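Local coordinates for protein ALDH21) (Physcomitrella patens subsp. patens, PDB 5MZ5) that catalyses the NADP(+)-dependent oxidation of succinic semialdehyde, as a member of the aldehyde dehydrogenase family, at the interface of chains A and B and the interface of chains A and C. Coordinates in Å, arbitrary orientation; residue numbers count along the deposited sequence, not the author numbering. Chains: chain A/B/C, ALDH21).

Contact 1: the interface of chains A and B. Residues chain A 155-158, 173-174; chain B 155-158, 173-174.
Strand 156-160 of chain A pairs antiparallel with its copy in chain B across a two-fold axis, with A:Glu157 and B:Glu157 facing each other at the axis. Two kinds of hydrogen bond link them, one at the outer ends and one in the middle. A:Gly156 N gives its hydrogen to B:His158 O at 2.8 Å, nearly straight (174° at H) and on a lone pair in the carbonyl plane. B:His158 N also points straight at A:Gly156 O, 2.9 Å away, but sits well above that carbonyl's plane. The exchanged pairs repeat both patterns.

From CB outward, A:His158 first lies on the partner backbone: its CB rests 3.6 Å from B:Gly156 CA, a glycine that brings no side chain of its own to this spot. CG stands anti to the backbone N (chi1 -175°), which carries the imidazole away from the paired strands and towards strand 170-178 of chain B. There the ring carbon CD2 comes within 4.2 Å of the branch methyl CG2 of B:Ile173, the two side chains crossing obliquely. Beside it the isoleucines cross at about a right angle, A:Ile173 CD1 touching B:Ile173 CD1 at 3.7 Å.

A:Tyr155, just ahead of the strand, brings its CB to 3.8 Å from B:His158 O, alongside the outer backbone bond. The pairing runs the two sheets into one across the deposited assembly, and probably helps hold the oligomer together, as in related aldehyde dehydrogenases.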
# COMPACT_ATOMS: atom_id res chain seq x y z
N TYR A 155 -9.42 0.42 2.90
CA TYR A 155 -8.42 0.90 3.85
C TYR A 155 -8.18 2.39 3.73
O TYR A 155 -8.38 2.99 2.67
CB TYR A 155 -7.08 0.14 3.68
CG TYR A 155 -7.19 -1.35 3.89
CD1 TYR A 155 -7.78 -1.86 5.04
CD2 TYR A 155 -6.72 -2.25 2.94
CE1 TYR A 155 -7.88 -3.24 5.25
CE2 TYR A 155 -6.80 -3.63 3.15
CZ TYR A 155 -7.38 -4.12 4.31
OH TYR A 155 -7.50 -5.47 4.52
N GLY A 156 -7.78 2.96 4.84
CA GLY A 156 -7.39 4.36 4.90
C GLY A 156 -5.95 4.41 5.34
O GLY A 156 -5.31 3.38 5.54
N GLU A 157 -5.42 5.61 5.51
CA GLU A 157 -4.04 5.75 5.95
C GLU A 157 -3.95 6.54 7.24
O GLU A 157 -4.73 7.45 7.47
CB GLU A 157 -3.20 6.55 4.93
CG GLU A 157 -3.21 6.13 3.46
CD GLU A 157 -2.27 7.04 2.69
OE1 GLU A 157 -2.72 8.11 2.21
OE2 GLU A 157 -1.05 6.75 2.69
N HIS A 158 -2.94 6.23 8.01
CA HIS A 158 -2.50 7.03 9.12
C HIS A 158 -1.23 7.72 8.59
O HIS A 158 -0.28 7.05 8.18
CB HIS A 158 -2.22 6.24 10.39
CG HIS A 158 -1.90 7.19 11.49
ND1 HIS A 158 -0.59 7.58 11.73
CD2 HIS A 158 -2.73 7.97 12.21
CE1 HIS A 158 -0.67 8.53 12.66
NE2 HIS A 158 -1.94 8.78 12.98
N ILE A 173 -5.45 11.27 9.63
CA ILE A 173 -6.15 10.03 9.31
C ILE A 173 -6.86 10.32 7.99
O ILE A 173 -7.68 11.23 7.92
CB ILE A 173 -7.14 9.53 10.41
CG1 ILE A 173 -6.37 9.17 11.71
CG2 ILE A 173 -7.98 8.34 9.88
CD1 ILE A 173 -7.23 9.16 12.96
N VAL A 174 -6.50 9.57 6.95
CA VAL A 174 -7.08 9.70 5.61
C VAL A 174 -8.05 8.55 5.43
O VAL A 174 -7.65 7.40 5.52
CB VAL A 174 -6.01 9.75 4.50
CG1 VAL A 174 -6.65 9.98 3.14
CG2 VAL A 174 -4.96 10.82 4.79
N TYR B 155 3.98 5.33 7.40
CA TYR B 155 2.54 5.32 7.29
C TYR B 155 1.92 4.22 8.12
O TYR B 155 2.53 3.18 8.35
CB TYR B 155 2.09 5.19 5.82
CG TYR B 155 2.58 6.31 4.92
CD1 TYR B 155 2.35 7.64 5.25
CD2 TYR B 155 3.27 6.03 3.74
CE1 TYR B 155 2.79 8.68 4.42
CE2 TYR B 155 3.71 7.06 2.90
CZ TYR B 155 3.46 8.38 3.24
OH TYR B 155 3.91 9.41 2.44
N GLY B 156 0.71 4.47 8.58
CA GLY B 156 -0.11 3.50 9.28
C GLY B 156 -1.34 3.22 8.43
O GLY B 156 -1.48 3.77 7.32
N GLU B 157 -2.26 2.41 8.95
CA GLU B 157 -3.48 2.10 8.24
C GLU B 157 -4.70 2.45 9.07
O GLU B 157 -4.68 2.33 10.30
CB GLU B 157 -3.60 0.59 7.94
CG GLU B 157 -2.50 -0.11 7.20
CD GLU B 157 -2.88 -1.57 7.01
OE1 GLU B 157 -3.54 -1.88 5.99
OE2 GLU B 157 -2.63 -2.38 7.94
N HIS B 158 -5.78 2.78 8.39
CA HIS B 158 -7.09 2.89 8.99
C HIS B 158 -7.77 1.64 8.43
O HIS B 158 -7.86 1.47 7.20
CB HIS B 158 -7.86 4.16 8.63
CG HIS B 158 -9.18 4.17 9.32
ND1 HIS B 158 -10.28 3.48 8.80
CD2 HIS B 158 -9.51 4.66 10.54
CE1 HIS B 158 -11.25 3.64 9.69
NE2 HIS B 158 -10.83 4.35 10.75
N ILE B 173 -7.07 1.63 13.97
CA ILE B 173 -5.95 2.45 13.52
C ILE B 173 -4.72 1.61 13.83
O ILE B 173 -4.51 1.24 14.98
CB ILE B 173 -5.88 3.86 14.17
CG1 ILE B 173 -7.12 4.71 13.77
CG2 ILE B 173 -4.55 4.56 13.78
CD1 ILE B 173 -7.40 5.87 14.72
N VAL B 174 -3.97 1.26 12.79
CA VAL B 174 -2.76 0.46 12.90
C VAL B 174 -1.59 1.43 12.72
O VAL B 174 -1.50 2.09 11.68
CB VAL B 174 -2.71 -0.70 11.89
CG1 VAL B 174 -1.46 -1.54 12.10
CG2 VAL B 174 -3.95 -1.58 11.99

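Contact 2: the interface of chains A and B. Residues chain A 448-451, 454-455, 468-469; chain B 448-451, 454-455, 468-469.
The backbones of A:Asp450 and B:Asp450 form an antiparallel bridge at the two-fold axis, where A:Leu451 N donates to B:Lys449 O at 2.9 Å from above the carbonyl plane and the twin bond returns the other way. In this aldehyde dehydrogenase the bridge leads directly into helix 451-460, so the bonded N-H belongs to that helix's first residue.

The two Leu451 side chains are exchanged across the axis; that of A:Leu451 has CG anti to the backbone N (chi1 169°), and its two methyls reach into the other subunit. CD1 of A:Leu451 meets B:Ala454 CB at 4.1 Å, while CD2 approaches B:Leu468 CD2 tip to tip at 3.9 Å and also lies against the amide end of B:Asn469. One turn along the helix, the phenylalanines meet end on, A:Phe455 CZ 3.8 Å from B:Phe455 CZ.

A:Asn469 both touches B:Leu451 and braces its own backbone: OD1 accepts from A:Thr448 N at 2.8 Å, and ND2 donates to A:Thr448 O at 3.2 Å. An alanine here would probably loosen the segment that presents A:Lys449 O, since both bonds and the amide contact with B:Leu451 would go. A:Thr448 OG1 in turn accepts from A:Asp450 N at 3.0 Å, steadying the turn into the bridge.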
# COMPACT_ATOMS: atom_id res chain seq x y z
N THR A 448 5.72 -12.59 -28.10
CA THR A 448 7.18 -12.49 -28.15
C THR A 448 7.83 -13.39 -27.12
O THR A 448 7.28 -13.59 -26.03
CB THR A 448 7.66 -11.00 -28.01
OG1 THR A 448 9.09 -10.94 -28.10
CG2 THR A 448 7.24 -10.35 -26.69
N LYS A 449 9.03 -13.89 -27.45
CA LYS A 449 9.86 -14.69 -26.55
C LYS A 449 11.00 -13.80 -26.04
O LYS A 449 11.81 -14.23 -25.20
CB LYS A 449 10.45 -15.89 -27.29
CG LYS A 449 9.47 -16.97 -27.65
CD LYS A 449 10.13 -17.96 -28.60
CE LYS A 449 9.20 -19.06 -29.00
NZ LYS A 449 9.84 -20.03 -29.94
N ASP A 450 11.08 -12.57 -26.57
CA ASP A 450 12.13 -11.59 -26.29
C ASP A 450 11.78 -10.70 -25.09
O ASP A 450 10.82 -9.95 -25.13
CB ASP A 450 12.41 -10.77 -27.57
CG ASP A 450 13.67 -9.94 -27.55
OD1 ASP A 450 13.76 -9.02 -26.72
OD2 ASP A 450 14.52 -10.13 -28.44
N LEU A 451 12.61 -10.79 -24.04
CA LEU A 451 12.48 -10.03 -22.80
C LEU A 451 12.39 -8.51 -23.04
O LEU A 451 11.52 -7.85 -22.49
CB LEU A 451 13.69 -10.38 -21.90
CG LEU A 451 13.91 -9.53 -20.64
CD1 LEU A 451 12.80 -9.76 -19.58
CD2 LEU A 451 15.29 -9.77 -20.10
N ALA A 454 9.18 -7.38 -25.08
CA ALA A 454 8.03 -7.45 -24.17
C ALA A 454 7.92 -6.16 -23.34
O ALA A 454 6.86 -5.53 -23.32
CB ALA A 454 8.17 -8.67 -23.26
N PHE A 455 9.04 -5.75 -22.71
CA PHE A 455 9.06 -4.57 -21.87
C PHE A 455 9.13 -3.26 -22.66
O PHE A 455 8.67 -2.24 -22.16
CB PHE A 455 10.16 -4.66 -20.79
CG PHE A 455 9.67 -5.58 -19.68
CD1 PHE A 455 9.92 -6.95 -19.73
CD2 PHE A 455 8.88 -5.09 -18.64
CE1 PHE A 455 9.42 -7.80 -18.74
CE2 PHE A 455 8.38 -5.94 -17.65
CZ PHE A 455 8.66 -7.30 -17.71
N LEU A 468 0.50 -9.65 -22.99
CA LEU A 468 1.71 -10.36 -23.33
C LEU A 468 1.44 -11.86 -23.53
O LEU A 468 1.03 -12.55 -22.59
CB LEU A 468 2.79 -10.09 -22.25
CG LEU A 468 4.19 -10.72 -22.43
CD1 LEU A 468 4.80 -10.42 -23.85
CD2 LEU A 468 5.13 -10.24 -21.33
N ASN A 469 1.68 -12.32 -24.76
CA ASN A 469 1.52 -13.71 -25.23
C ASN A 469 0.06 -14.20 -25.16
O ASN A 469 -0.26 -15.33 -24.80
CB ASN A 469 2.53 -14.65 -24.56
CG ASN A 469 3.92 -14.26 -24.99
OD1 ASN A 469 4.11 -13.73 -26.08
ND2 ASN A 469 4.91 -14.40 -24.12
N THR B 448 20.30 -13.11 -20.01
CA THR B 448 19.37 -13.73 -20.96
C THR B 448 18.61 -12.67 -21.78
O THR B 448 18.36 -11.57 -21.30
CB THR B 448 18.41 -14.74 -20.23
OG1 THR B 448 17.63 -15.45 -21.18
CG2 THR B 448 17.48 -14.07 -19.22
N LYS B 449 18.23 -13.01 -23.02
CA LYS B 449 17.39 -12.17 -23.89
C LYS B 449 15.98 -12.78 -23.92
O LYS B 449 15.06 -12.24 -24.55
CB LYS B 449 17.95 -12.16 -25.31
CG LYS B 449 19.22 -11.36 -25.48
CD LYS B 449 19.81 -11.62 -26.86
CE LYS B 449 21.09 -10.85 -27.06
NZ LYS B 449 21.69 -11.12 -28.40
N ASP B 450 15.83 -13.94 -23.25
CA ASP B 450 14.62 -14.75 -23.23
C ASP B 450 13.69 -14.38 -22.08
O ASP B 450 14.04 -14.54 -20.91
CB ASP B 450 15.01 -16.25 -23.23
CG ASP B 450 13.90 -17.23 -23.54
OD1 ASP B 450 12.94 -17.30 -22.75
OD2 ASP B 450 14.05 -18.01 -24.50
N LEU B 451 12.49 -13.92 -22.42
CA LEU B 451 11.44 -13.53 -21.49
C LEU B 451 11.11 -14.65 -20.46
O LEU B 451 11.04 -14.39 -19.25
CB LEU B 451 10.17 -13.16 -22.31
CG LEU B 451 8.87 -12.94 -21.51
CD1 LEU B 451 8.94 -11.66 -20.63
CD2 LEU B 451 7.67 -12.93 -22.44
N ALA B 454 14.13 -15.59 -18.05
CA ALA B 454 14.28 -14.52 -17.07
C ALA B 454 13.31 -14.75 -15.91
O ALA B 454 13.74 -14.77 -14.76
CB ALA B 454 14.00 -13.17 -17.72
N PHE B 455 12.03 -15.00 -16.22
CA PHE B 455 10.99 -15.19 -15.21
C PHE B 455 11.01 -16.59 -14.60
O PHE B 455 10.58 -16.74 -13.47
CB PHE B 455 9.60 -14.78 -15.74
CG PHE B 455 9.49 -13.27 -15.72
CD1 PHE B 455 9.88 -12.51 -16.82
CD2 PHE B 455 9.09 -12.59 -14.57
CE1 PHE B 455 9.82 -11.10 -16.79
CE2 PHE B 455 9.03 -11.19 -14.54
CZ PHE B 455 9.39 -10.46 -15.66
N LEU B 468 19.07 -9.56 -13.09
CA LEU B 468 18.79 -9.79 -14.49
C LEU B 468 19.64 -8.88 -15.39
O LEU B 468 19.52 -7.66 -15.33
CB LEU B 468 17.27 -9.65 -14.75
CG LEU B 468 16.75 -9.86 -16.20
CD1 LEU B 468 17.21 -11.21 -16.80
CD2 LEU B 468 15.23 -9.77 -16.22
N ASN B 469 20.52 -9.52 -16.18
CA ASN B 469 21.45 -8.91 -17.14
C ASN B 469 22.51 -8.04 -16.46
O ASN B 469 22.89 -6.96 -16.92
CB ASN B 469 20.70 -8.21 -18.28
CG ASN B 469 19.96 -9.24 -19.09
OD1 ASN B 469 20.35 -10.41 -19.16
ND2 ASN B 469 18.83 -8.87 -19.66

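Contact 3: the interface of chains A and C. Residues chain A 157, 159, 174, 504; chain C 480, 495-496.
Both faces of the C:Tyr496 phenol ring are covered from within its own chain. C:Pro480 CB lies 3.4 Å above the plane over the ring centre, and on the opposite face C:Lys495 CG sits towards the rim. Held between them, the ring points its hydroxyl out of helix 494-500 at strand 156-160 of chain A, in an example of a polar tip presented by an apolar sandwich. C:Tyr496 OH meets A:Glu157 OE1 tip to tip in a weak hydrogen bond of 3.4 Å, the carboxylate and ring planes turned 63° apart. The same hydroxyl ends near a methyl of A:Val174.

C:Lys495 reaches the other carboxylate oxygen. Its first torsion places CG in the crowded position between backbone N and carbonyl carbon (chi1 75°), and the rest of the chain runs extended. C:Lys495 NZ, the terminal amino group, forms a salt bridge with A:Glu157 OE2 at 3.2 Å, weak as a hydrogen bond; the lysine would probably help keep the carboxylate ionised. Together they probably bias the orientation of the glutamate tip. This small mixed polar and apolar patch probably helps seat helix 494-500 against chain A. Nearby, C:Pro480 crosses A:Thr504 of strand 502-510 at about a right angle, with the threonine methyl CG2 3.9 Å from C:Pro480 CG.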
# COMPACT_ATOMS: atom_id res chain seq x y z
N GLU A 157 -5.42 5.61 5.51
CA GLU A 157 -4.04 5.75 5.95
C GLU A 157 -3.95 6.54 7.24
O GLU A 157 -4.73 7.45 7.47
CB GLU A 157 -3.20 6.55 4.93
CG GLU A 157 -3.21 6.13 3.46
CD GLU A 157 -2.27 7.04 2.69
OE1 GLU A 157 -2.72 8.11 2.21
OE2 GLU A 157 -1.05 6.75 2.69
N ILE A 159 -1.27 9.05 8.48
CA ILE A 159 -0.14 9.78 7.90
C ILE A 159 0.53 10.72 8.90
O ILE A 159 -0.16 11.47 9.60
CB ILE A 159 -0.51 10.52 6.56
CG1 ILE A 159 -1.60 11.62 6.74
CG2 ILE A 159 -0.90 9.52 5.45
CD1 ILE A 159 -1.80 12.60 5.50
N VAL A 174 -6.50 9.57 6.95
CA VAL A 174 -7.08 9.70 5.61
C VAL A 174 -8.05 8.55 5.43
O VAL A 174 -7.65 7.40 5.52
CB VAL A 174 -6.01 9.75 4.50
CG1 VAL A 174 -6.65 9.98 3.14
CG2 VAL A 174 -4.96 10.82 4.79
N THR A 504 -11.95 11.26 -0.88
CA THR A 504 -10.92 11.32 0.15
C THR A 504 -11.27 12.42 1.17
O THR A 504 -11.62 13.53 0.78
CB THR A 504 -9.55 11.56 -0.50
OG1 THR A 504 -9.25 10.43 -1.32
CG2 THR A 504 -8.42 11.73 0.54
N PRO C 480 -3.80 15.47 1.56
CA PRO C 480 -4.72 15.57 0.39
C PRO C 480 -5.62 16.80 0.61
O PRO C 480 -6.36 16.89 1.60
CB PRO C 480 -5.50 14.25 0.41
CG PRO C 480 -5.43 13.79 1.83
CD PRO C 480 -4.19 14.37 2.47
N LYS C 495 1.83 14.15 -3.51
CA LYS C 495 1.59 12.78 -3.97
C LYS C 495 0.17 12.59 -4.60
O LYS C 495 0.05 11.81 -5.52
CB LYS C 495 1.91 11.73 -2.87
CG LYS C 495 0.89 11.60 -1.73
CD LYS C 495 1.37 10.53 -0.74
CE LYS C 495 0.30 10.15 0.25
NZ LYS C 495 0.62 8.89 0.98
N TYR C 496 -0.85 13.34 -4.15
CA TYR C 496 -2.21 13.27 -4.71
C TYR C 496 -2.30 13.99 -6.02
O TYR C 496 -2.94 13.50 -6.95
CB TYR C 496 -3.26 13.79 -3.71
CG TYR C 496 -3.10 13.18 -2.34
CD1 TYR C 496 -2.26 13.75 -1.39
CD2 TYR C 496 -3.76 12.00 -2.01
CE1 TYR C 496 -2.05 13.15 -0.15
CE2 TYR C 496 -3.58 11.39 -0.76
CZ TYR C 496 -2.74 11.98 0.17
OH TYR C 496 -2.58 11.42 1.41

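Contact 1 and contact 3 are neighbours, their C-alpha centres about 9 Å apart, and they share A:Glu157 and A:Val174. Strand 156-160 of chain A therefore serves two partners, pairing by backbone with chain B and offering a side chain to chain C; A:Val174, from strand 170-178, adds little to contact 1. This ties the two subunit interfaces together within the four-copy assembly. Contact 2 joins the same A and B chains about 38 Å from contact 1, so this pair is held at at least two well-separated places. The centres lie about 23 to 28 Å from A:Glu285, the family's catalytic glutamate, consistent with a role in assembly.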